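Local coordinates for DUF917 domain-containing protein (Chromobacterium violaceum, PDB 2O3I) that is of unknown function but belongs to the DUF917 family, probably related to S-methyl thiohydantoin desulfurases, at residues L303-A308 with L380-P385. The protein carries 2 engineered substitutions. Sequence-based numbering, arbitrary orientation.
Sequences LAWDSA and LGYLGP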
loop_
_atom_site.group_PDB
_atom_site.type_symbol
_atom_site.label_atom_id
_atom_site.label_comp_id
_atom_site.label_asym_id
_atom_site.label_seq_id
_atom_site.Cartn_x
_atom_site.Cartn_y
_atom_site.Cartn_z
ATOM N N LEU A 303 -4.510 -14.002 -25.764
ATOM C CA LEU A 303 -4.336 -14.098 -27.203
ATOM C C LEU A 303 -3.964 -15.509 -27.638
ATOM O O LEU A 303 -3.382 -16.279 -26.871
ATOM C CB LEU A 303 -3.241 -13.149 -27.685
ATOM C CG LEU A 303 -3.331 -11.655 -27.383
ATOM C CD1 LEU A 303 -2.760 -11.368 -26.002
ATOM C CD2 LEU A 303 -2.541 -10.899 -28.441
ATOM N N ALA A 304 -4.310 -15.831 -28.880
ATOM C CA ALA A 304 -4.001 -17.122 -29.477
ATOM C C ALA A 304 -3.400 -16.822 -30.849
ATOM O O ALA A 304 -4.037 -16.182 -31.692
ATOM C CB ALA A 304 -5.266 -17.968 -29.616
ATOM N N TRP A 305 -2.169 -17.277 -31.063
ATOM C CA TRP A 305 -1.473 -17.038 -32.320
ATOM C C TRP A 305 -1.151 -18.288 -33.119
ATOM O O TRP A 305 -0.651 -19.273 -32.577
ATOM C CB TRP A 305 -0.147 -16.306 -32.080
ATOM C CG TRP A 305 -0.241 -14.834 -31.807
ATOM C CD1 TRP A 305 -0.241 -14.218 -30.583
ATOM C CD2 TRP A 305 -0.304 -13.787 -32.783
ATOM N NE1 TRP A 305 -0.296 -12.852 -30.741
ATOM C CE2 TRP A 305 -0.335 -12.561 -32.081
ATOM C CE3 TRP A 305 -0.333 -13.765 -34.185
ATOM C CZ2 TRP A 305 -0.397 -11.325 -32.735
ATOM C CZ3 TRP A 305 -0.393 -12.538 -34.834
ATOM C CH2 TRP A 305 -0.424 -11.334 -34.108
ATOM N N ASP A 306 -1.439 -18.229 -34.415
ATOM C CA ASP A 306 -1.121 -19.314 -35.331
ATOM C C ASP A 306 0.118 -18.809 -36.069
ATOM O O ASP A 306 0.073 -17.764 -36.712
ATOM C CB ASP A 306 -2.252 -19.552 -36.336
ATOM C CG ASP A 306 -1.925 -20.663 -37.329
ATOM O OD1 ASP A 306 -0.843 -20.614 -37.954
ATOM O OD2 ASP A 306 -2.754 -21.585 -37.488
ATOM N N SER A 307 1.214 -19.546 -35.957
ATOM C CA SER A 307 2.477 -19.187 -36.593
ATOM C C SER A 307 2.349 -18.715 -38.037
ATOM O O SER A 307 3.057 -17.806 -38.461
ATOM C CB SER A 307 3.426 -20.385 -36.560
ATOM O OG SER A 307 3.451 -20.972 -35.276
ATOM N N ALA A 308 1.446 -19.333 -38.787
ATOM C CA ALA A 308 1.269 -18.995 -40.194
ATOM C C ALA A 308 0.417 -17.762 -40.502
ATOM O O ALA A 308 0.265 -17.400 -41.664
ATOM C CB ALA A 308 0.704 -20.213 -40.941
ATOM N N LEU A 380 0.723 -6.277 -24.152
ATOM C CA LEU A 380 1.192 -7.572 -24.627
ATOM C C LEU A 380 1.529 -7.546 -26.116
ATOM O O LEU A 380 1.602 -8.592 -26.766
ATOM C CB LEU A 380 0.153 -8.662 -24.353
ATOM C CG LEU A 380 0.097 -9.229 -22.933
ATOM C CD1 LEU A 380 -0.575 -8.242 -21.989
ATOM C CD2 LEU A 380 -0.669 -10.541 -22.964
ATOM N N GLY A 381 1.714 -6.347 -26.660
ATOM C CA GLY A 381 2.081 -6.230 -28.060
ATOM C C GLY A 381 1.004 -6.190 -29.135
ATOM O O GLY A 381 1.322 -5.902 -30.292
ATOM N N TYR A 382 -0.248 -6.491 -28.802
ATOM C CA TYR A 382 -1.297 -6.439 -29.820
ATOM C C TYR A 382 -1.980 -5.087 -29.790
ATOM O O TYR A 382 -2.615 -4.727 -28.804
ATOM C CB TYR A 382 -2.348 -7.534 -29.620
ATOM C CG TYR A 382 -3.456 -7.475 -30.654
ATOM C CD1 TYR A 382 -4.691 -6.886 -30.364
ATOM C CD2 TYR A 382 -3.246 -7.955 -31.945
ATOM C CE1 TYR A 382 -5.687 -6.779 -31.345
ATOM C CE2 TYR A 382 -4.225 -7.855 -32.924
ATOM C CZ TYR A 382 -5.441 -7.269 -32.625
ATOM O OH TYR A 382 -6.399 -7.183 -33.608
ATOM N N LEU A 383 -1.851 -4.339 -30.879
ATOM C CA LEU A 383 -2.457 -3.024 -30.954
ATOM C C LEU A 383 -3.489 -2.914 -32.075
ATOM O O LEU A 383 -3.817 -1.818 -32.524
ATOM C CB LEU A 383 -1.366 -1.957 -31.111
ATOM C CG LEU A 383 -0.409 -1.791 -29.920
ATOM C CD1 LEU A 383 0.617 -2.909 -29.912
ATOM C CD2 LEU A 383 0.291 -0.446 -30.009
ATOM N N GLY A 384 -4.004 -4.057 -32.512
ATOM C CA GLY A 384 -5.011 -4.066 -33.560
ATOM C C GLY A 384 -6.403 -3.866 -32.979
ATOM O O GLY A 384 -6.540 -3.554 -31.802
ATOM N N PRO A 385 -7.463 -4.040 -33.775
ATOM C CA PRO A 385 -8.801 -3.846 -33.217
ATOM C C PRO A 385 -9.347 -5.138 -32.630
ATOM O O PRO A 385 -8.753 -6.197 -32.796
ATOM C CB PRO A 385 -9.598 -3.394 -34.429
ATOM C CG PRO A 385 -9.028 -4.281 -35.507
ATOM C CD PRO A 385 -7.525 -4.211 -35.239
#
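Leu-303 and Tyr-382 bring the two backbones nearest, their CA atoms 8.6 Å apart: residues 303-306 end a strand, whereas 380-385 is a loop leaving helix 367-379. Gly-381, at positive phi (87°), is the C-prime residue of the Schellman motif closing that helix, and the chain turns there between Leu-380 and Tyr-382, both of which send CB toward the strand. Leu-303 answers with both methyls of its fork. Its CD1 meets CD2 of Leu-380 at 3.8 Å, and its CD2 lies 3.6 Å from CB of Tyr-382. With CG anti to the backbone N (chi1 179°), the Tyr-382 ring extends alongside the following loop, where Gly-384 N sits 3.4 Å above the centre of one face. Tyr-382 OH donates to a lone pair of Pro-385 O, in the carbonyl plane, at 2.7 Å. The Trp-305 indole brushes this ring more loosely, CZ2 to CD2 of Tyr-382 at 4.5 Å; Pro-312 touches both aromatic side chains. No hydrogen bond crosses between the segments, so apolar contact centred on buried Leu-303 joins the post-helix loop to strand 301-306 of the antiparallel sheet in the S-Me-THD-like C-terminal domain, while the tyrosine hydroxyl spends its proton within its own loop.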